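Local coordinates for protein transcobalamin-1 (PDB 4KKI) that binds vitamin B12 (cobalamin) with femtomolar affinity and protects it from the acidic environment of the stomach, at residues N111-Y114 / L118-K121; M190-L195 / F252-Y257. All blocks are in the same frame, centred on the assembly; numbering follows the deposited sequence.

Contact 1 of 2, residues N111-Y114 / L118-K121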
ATOM      1  N   ASN A 111     -23.589   6.746   3.982  1.00 56.37           N
ATOM      2  CA  ASN A 111     -24.664   5.903   4.491  1.00 59.81           C
ATOM      3  C   ASN A 111     -24.470   4.426   4.161  1.00 63.72           C
ATOM      4  O   ASN A 111     -24.959   3.557   4.883  1.00 69.77           O
ATOM      5  CB  ASN A 111     -26.022   6.378   3.965  1.00 67.45           C
ATOM      6  CG  ASN A 111     -26.602   7.513   4.787  1.00 75.02           C
ATOM      7  OD1 ASN A 111     -26.242   8.675   4.602  1.00 78.69           O
ATOM      8  ND2 ASN A 111     -27.509   7.180   5.697  1.00 84.77           N
ATOM      9  N   LEU A 112     -23.755   4.148   3.074  1.00 53.97           N
ATOM     10  CA  LEU A 112     -23.507   2.774   2.643  1.00 49.76           C
ATOM     11  C   LEU A 112     -22.754   1.991   3.710  1.00 53.80           C
ATOM     12  O   LEU A 112     -22.907   0.776   3.826  1.00 55.70           O
ATOM     13  CB  LEU A 112     -22.728   2.741   1.324  1.00 57.05           C
ATOM     14  CG  LEU A 112     -23.491   2.887   0.004  1.00 70.39           C
ATOM     15  CD1 LEU A 112     -24.110   4.270  -0.142  1.00 76.92           C
ATOM     16  CD2 LEU A 112     -22.575   2.581  -1.174  1.00 64.31           C
ATOM     17  N   ILE A 113     -21.938   2.696   4.485  1.00 51.34           N
ATOM     18  CA  ILE A 113     -21.196   2.080   5.574  1.00 54.50           C
ATOM     19  C   ILE A 113     -22.149   1.517   6.616  1.00 52.94           C
ATOM     20  O   ILE A 113     -21.984   0.391   7.085  1.00 64.95           O
ATOM     21  CB  ILE A 113     -20.268   3.090   6.263  1.00 52.37           C
ATOM     22  CG1 ILE A 113     -19.289   3.690   5.251  1.00 51.60           C
ATOM     23  CG2 ILE A 113     -19.527   2.427   7.415  1.00 49.97           C
ATOM     24  CD1 ILE A 113     -18.414   4.789   5.819  1.00 36.73           C
ATOM     25  N   TYR A 114     -23.156   2.306   6.970  1.00 56.18           N
ATOM     26  CA  TYR A 114     -24.074   1.925   8.033  1.00 58.35           C
ATOM     27  C   TYR A 114     -25.271   1.135   7.512  1.00 49.03           C
ATOM     28  O   TYR A 114     -25.884   0.368   8.254  1.00 65.59           O
ATOM     29  CB  TYR A 114     -24.517   3.164   8.812  1.00 58.24           C
ATOM     30  CG  TYR A 114     -23.348   3.996   9.285  1.00 62.61           C
ATOM     31  CD1 TYR A 114     -22.584   3.595  10.375  1.00 66.21           C
ATOM     32  CD2 TYR A 114     -22.993   5.170   8.633  1.00 58.40           C
ATOM     33  CE1 TYR A 114     -21.508   4.345  10.810  1.00 61.87           C
ATOM     34  CE2 TYR A 114     -21.918   5.928   9.061  1.00 63.83           C
ATOM     35  CZ  TYR A 114     -21.180   5.510  10.149  1.00 65.54           C
ATOM     36  OH  TYR A 114     -20.109   6.259  10.579  1.00 70.00           O
ATOM     37  N   LEU A 118     -20.856  -2.251   7.333  1.00 50.96           N
ATOM     38  CA  LEU A 118     -19.482  -2.547   6.944  1.00 55.22           C
ATOM     39  C   LEU A 118     -18.525  -2.514   8.130  1.00 52.66           C
ATOM     40  O   LEU A 118     -17.538  -3.251   8.160  1.00 44.46           O
ATOM     41  CB  LEU A 118     -19.014  -1.576   5.857  1.00 43.99           C
ATOM     42  CG  LEU A 118     -19.837  -1.603   4.567  1.00 52.20           C
ATOM     43  CD1 LEU A 118     -19.217  -0.703   3.505  1.00 47.85           C
ATOM     44  CD2 LEU A 118     -19.979  -3.029   4.053  1.00 49.81           C
ATOM     45  N   ILE A 119     -18.819  -1.655   9.100  1.00 43.92           N
ATOM     46  CA  ILE A 119     -18.000  -1.557  10.302  1.00 44.88           C
ATOM     47  C   ILE A 119     -18.088  -2.858  11.091  1.00 52.53           C
ATOM     48  O   ILE A 119     -17.073  -3.398  11.530  1.00 49.64           O
ATOM     49  CB  ILE A 119     -18.436  -0.373  11.191  1.00 51.48           C
ATOM     50  CG1 ILE A 119     -18.155   0.955  10.486  1.00 52.85           C
ATOM     51  CG2 ILE A 119     -17.716  -0.410  12.529  1.00 46.53           C
ATOM     52  CD1 ILE A 119     -18.550   2.170  11.305  1.00 55.14           C
ATOM     53  N   ASP A 120     -19.309  -3.362  11.254  1.00 49.02           N
ATOM     54  CA  ASP A 120     -19.524  -4.640  11.921  1.00 56.67           C
ATOM     55  C   ASP A 120     -18.799  -5.758  11.180  1.00 50.13           C
ATOM     56  O   ASP A 120     -18.186  -6.628  11.800  1.00 50.13           O
ATOM     57  CB  ASP A 120     -21.020  -4.953  12.032  1.00 64.38           C
ATOM     58  CG  ASP A 120     -21.742  -4.027  12.995  1.00 72.25           C
ATOM     59  OD1 ASP A 120     -21.242  -2.908  13.234  1.00 74.66           O
ATOM     60  OD2 ASP A 120     -22.811  -4.415  13.511  1.00 86.76           O
ATOM     61  N   LYS A 121     -18.858  -5.722   9.853  1.00 42.21           N
ATOM     62  CA  LYS A 121     -18.209  -6.742   9.034  1.00 49.27           C
ATOM     63  C   LYS A 121     -16.692  -6.663   9.159  1.00 48.57           C
ATOM     64  O   LYS A 121     -16.004  -7.684   9.157  1.00 52.30           O
ATOM     65  CB  LYS A 121     -18.636  -6.619   7.568  1.00 56.23           C
ATOM     66  CG  LYS A 121     -20.050  -7.111   7.292  1.00 71.78           C
ATOM     67  CD  LYS A 121     -20.164  -8.611   7.512  1.00 86.30           C
ATOM     68  CE  LYS A 121     -21.611  -9.081   7.436  1.00 96.95           C
ATOM     69  NZ  LYS A 121     -22.263  -8.718   6.148  1.00100.50           N
TER
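Ile-113 and Ile-119 form the apolar centre of the tight turn between two consecutive helices of the alpha6-alpha6 barrel domain, the short helix 111-115 and helix 118-135. CG2 of Ile-113 lies 3.7 Å from CG1 of Ile-119; with chi1 at -58°, CG1 of Ile-113 is anti to the carbonyl carbon and the CG2 branch is left to meet the incoming chain. The same CG2 sits over the centre of one face of the Tyr-114 ring, 4.2 Å above its plane. Tyr-114 adds a second touch to the isoleucine opposite, its CE1 3.7 Å from CD1 of Ile-119, the methyl approaching the ring obliquely; Phe-157 packs on both residues. Toward the polar edge, Leu-118 folds its side chain against the end of the first helix, with CG 4.0 Å from the carbonyl oxygen of Leu-112, while also touching Ile-98 and Ile-99 of helix 92-102. Cutting this leucine back to an alanine would probably open a gap between the turn and helix 92-102, though its backbone bond could persist. That bond joins residues five apart: Leu-118 N donates to Ile-113 O over 2.9 Å, in the carbonyl plane, with an N-H...O angle of 159°.

Contact 2 of 2, residues M190-L195 / F252-Y257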
ATOM      1  N   MET A 190       1.891   2.487   7.911  1.00 29.04           N
ATOM      2  CA  MET A 190       0.462   2.308   8.131  1.00 36.52           C
ATOM      3  C   MET A 190       0.182   1.954   9.591  1.00 35.52           C
ATOM      4  O   MET A 190      -0.831   2.371  10.156  1.00 39.27           O
ATOM      5  CB  MET A 190      -0.120   1.248   7.192  1.00 32.32           C
ATOM      6  CG  MET A 190      -1.650   1.274   7.113  1.00 34.17           C
ATOM      7  SD  MET A 190      -2.298   2.857   6.525  1.00 38.78           S
ATOM      8  CE  MET A 190      -1.639   2.898   4.858  1.00 30.97           C
ATOM      9  N   ALA A 191       1.091   1.197  10.200  1.00 34.78           N
ATOM     10  CA  ALA A 191       0.977   0.859  11.616  1.00 39.27           C
ATOM     11  C   ALA A 191       1.058   2.118  12.473  1.00 41.04           C
ATOM     12  O   ALA A 191       0.277   2.294  13.407  1.00 39.21           O
ATOM     13  CB  ALA A 191       2.058  -0.134  12.019  1.00 39.22           C
ATOM     14  N   VAL A 192       2.002   2.994  12.144  1.00 36.85           N
ATOM     15  CA  VAL A 192       2.139   4.269  12.838  1.00 37.61           C
ATOM     16  C   VAL A 192       0.861   5.099  12.747  1.00 34.05           C
ATOM     17  O   VAL A 192       0.426   5.688  13.737  1.00 37.93           O
ATOM     18  CB  VAL A 192       3.329   5.083  12.293  1.00 38.58           C
ATOM     19  CG1 VAL A 192       3.243   6.534  12.742  1.00 36.18           C
ATOM     20  CG2 VAL A 192       4.641   4.457  12.743  1.00 29.06           C
ATOM     21  N   LEU A 193       0.254   5.133  11.565  1.00 29.54           N
ATOM     22  CA  LEU A 193      -0.983   5.888  11.375  1.00 34.12           C
ATOM     23  C   LEU A 193      -2.104   5.289  12.216  1.00 42.83           C
ATOM     24  O   LEU A 193      -2.906   6.014  12.808  1.00 39.35           O
ATOM     25  CB  LEU A 193      -1.387   5.909   9.898  1.00 31.69           C
ATOM     26  CG  LEU A 193      -0.488   6.712   8.956  1.00 39.57           C
ATOM     27  CD1 LEU A 193      -0.879   6.465   7.512  1.00 41.12           C
ATOM     28  CD2 LEU A 193      -0.563   8.196   9.284  1.00 33.83           C
ATOM     29  N   ALA A 194      -2.143   3.961  12.269  1.00 39.78           N
ATOM     30  CA  ALA A 194      -3.155   3.250  13.041  1.00 39.13           C
ATOM     31  C   ALA A 194      -2.953   3.452  14.538  1.00 38.83           C
ATOM     32  O   ALA A 194      -3.891   3.794  15.258  1.00 39.72           O
ATOM     33  CB  ALA A 194      -3.136   1.767  12.697  1.00 33.18           C
ATOM     34  N   LEU A 195      -1.724   3.240  15.001  1.00 42.70           N
ATOM     35  CA  LEU A 195      -1.398   3.391  16.415  1.00 41.18           C
ATOM     36  C   LEU A 195      -1.635   4.821  16.891  1.00 45.43           C
ATOM     37  O   LEU A 195      -2.043   5.048  18.031  1.00 40.09           O
ATOM     38  CB  LEU A 195       0.053   2.976  16.681  1.00 35.70           C
ATOM     39  CG  LEU A 195       0.391   1.497  16.460  1.00 35.22           C
ATOM     40  CD1 LEU A 195       1.888   1.246  16.593  1.00 34.39           C
ATOM     41  CD2 LEU A 195      -0.389   0.615  17.423  1.00 34.87           C
ATOM     42  N   PHE A 252       4.475  12.770   9.408  1.00 39.53           N
ATOM     43  CA  PHE A 252       3.652  13.965   9.600  1.00 41.18           C
ATOM     44  C   PHE A 252       2.991  13.975  10.974  1.00 41.30           C
ATOM     45  O   PHE A 252       2.936  15.008  11.637  1.00 39.74           O
ATOM     46  CB  PHE A 252       2.552  14.054   8.532  1.00 38.40           C
ATOM     47  CG  PHE A 252       3.020  14.587   7.207  1.00 32.81           C
ATOM     48  CD1 PHE A 252       4.339  14.966   7.017  1.00 29.71           C
ATOM     49  CD2 PHE A 252       2.131  14.720   6.153  1.00 31.85           C
ATOM     50  CE1 PHE A 252       4.762  15.459   5.797  1.00 36.03           C
ATOM     51  CE2 PHE A 252       2.546  15.217   4.932  1.00 38.40           C
ATOM     52  CZ  PHE A 252       3.866  15.586   4.753  1.00 35.14           C
ATOM     53  N   VAL A 253       2.490  12.817  11.396  1.00 38.69           N
ATOM     54  CA  VAL A 253       1.706  12.729  12.621  1.00 39.98           C
ATOM     55  C   VAL A 253       2.527  12.279  13.828  1.00 45.87           C
ATOM     56  O   VAL A 253       1.989  12.126  14.925  1.00 35.51           O
ATOM     57  CB  VAL A 253       0.507  11.771  12.450  1.00 38.80           C
ATOM     58  CG1 VAL A 253      -0.316  12.169  11.232  1.00 36.87           C
ATOM     59  CG2 VAL A 253       0.984  10.331  12.330  1.00 31.83           C
ATOM     60  N   SER A 254       3.825  12.072  13.628  1.00 38.04           N
ATOM     61  CA  SER A 254       4.674  11.558  14.698  1.00 45.54           C
ATOM     62  C   SER A 254       5.924  12.409  14.945  1.00 47.02           C
ATOM     63  O   SER A 254       7.020  11.880  15.136  1.00 46.21           O
ATOM     64  CB  SER A 254       5.053  10.096  14.427  1.00 44.20           C
ATOM     65  OG  SER A 254       5.720   9.954  13.185  1.00 57.20           O
ATOM     66  N   SER A 255       5.746  13.724  14.967  1.00 43.26           N
ATOM     67  CA  SER A 255       6.845  14.653  15.202  1.00 50.03           C
ATOM     68  C   SER A 255       7.382  14.576  16.626  1.00 57.69           C
ATOM     69  O   SER A 255       8.393  15.178  16.946  1.00 62.62           O
ATOM     70  CB  SER A 255       6.408  16.081  14.902  1.00 47.36           C
ATOM     71  OG  SER A 255       5.171  16.101  14.224  1.00 68.64           O
ATOM     72  N   ASP A 256       6.700  13.823  17.470  1.00 46.42           N
ATOM     73  CA  ASP A 256       7.111  13.632  18.852  1.00 54.36           C
ATOM     74  C   ASP A 256       8.398  12.831  18.951  1.00 63.65           C
ATOM     75  O   ASP A 256       9.098  12.889  19.962  1.00 66.09           O
ATOM     76  CB  ASP A 256       6.018  12.884  19.613  1.00 60.00           C
ATOM     77  CG  ASP A 256       4.829  13.757  19.938  1.00 54.38           C
ATOM     78  OD1 ASP A 256       4.811  14.936  19.520  1.00 62.96           O
ATOM     79  OD2 ASP A 256       3.910  13.256  20.613  1.00 54.33           O
ATOM     80  N   TYR A 257       8.708  12.080  17.901  1.00 57.40           N
ATOM     81  CA  TYR A 257       9.752  11.071  17.991  1.00 57.67           C
ATOM     82  C   TYR A 257      10.949  11.339  17.089  1.00 53.38           C
ATOM     83  O   TYR A 257      11.771  10.452  16.866  1.00 64.26           O
ATOM     84  CB  TYR A 257       9.160   9.691  17.701  1.00 59.93           C
ATOM     85  CG  TYR A 257       7.866   9.431  18.439  1.00 52.39           C
ATOM     86  CD1 TYR A 257       7.869   9.000  19.759  1.00 47.24           C
ATOM     87  CD2 TYR A 257       6.637   9.621  17.816  1.00 61.25           C
ATOM     88  CE1 TYR A 257       6.689   8.759  20.437  1.00 44.85           C
ATOM     89  CE2 TYR A 257       5.451   9.387  18.488  1.00 57.98           C
ATOM     90  CZ  TYR A 257       5.482   8.955  19.796  1.00 55.07           C
ATOM     91  OH  TYR A 257       4.306   8.719  20.469  1.00 60.49           O
TER
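Leu-193 and Val-253 make the tighter half of this contact, in which the chain leaving helix 244-252 leans on helix 185-203 of the alpha-helical barrel. The two side chains cross at about a right angle and meet through single methyls, CD2 of Leu-193 lying 4.0 Å from CG2 of Val-253. In Val-253, chi1 of -53° places CG2 between the backbone N and the carbonyl carbon, and from there the methyl faces the helix. Leu-300, in a loop, also lies against Val-253. The other half is slacker. CG1 of Val-192 stands 4.4 Å from that same CG2 and 4.2 Å from OG of Ser-254, and no hydrogen bond joins the two segments. The buried serine hydroxyl is nonetheless satisfied, because it donates to the carbonyl oxygen of Ala-250, in the last turn of the preceding helix 244-252. On the outer side the chain continues through the exposed Ser-255 and Asp-256 to Tyr-257, whose ring takes CB of Ser-254 at its edge while its OH bonds to NZ of Lys-199. Two helices complete the surroundings: Gln-249 of helix 244-252 touches Leu-193, and helix 213-229 closes the junction, with Leu-224 packing on Val-192 and Val-225 on Ser-254.

Contact 1 and contact 2 are a local and a long-range contact within the largely helical N-terminal domain. In contact 1 three residues separate the segments, whereas contact 2 brings together segments with 56 residues between them. They do not touch: their centres are 26 Å apart and their nearest atoms about 15 Å. Neither contact reaches the bound cyanocobalamin. The side chain of Leu-118 in contact 1 is about 14 Å from the ligand and that of Leu-193 in contact 2 about 10 Å. Contact 2 also lies near residues of the binding site: the side chain of Leu-193 is about 8 Å from that of Tyr-145, which Met-190 of the same helix touches, and about 10 Å from that of Gln-289.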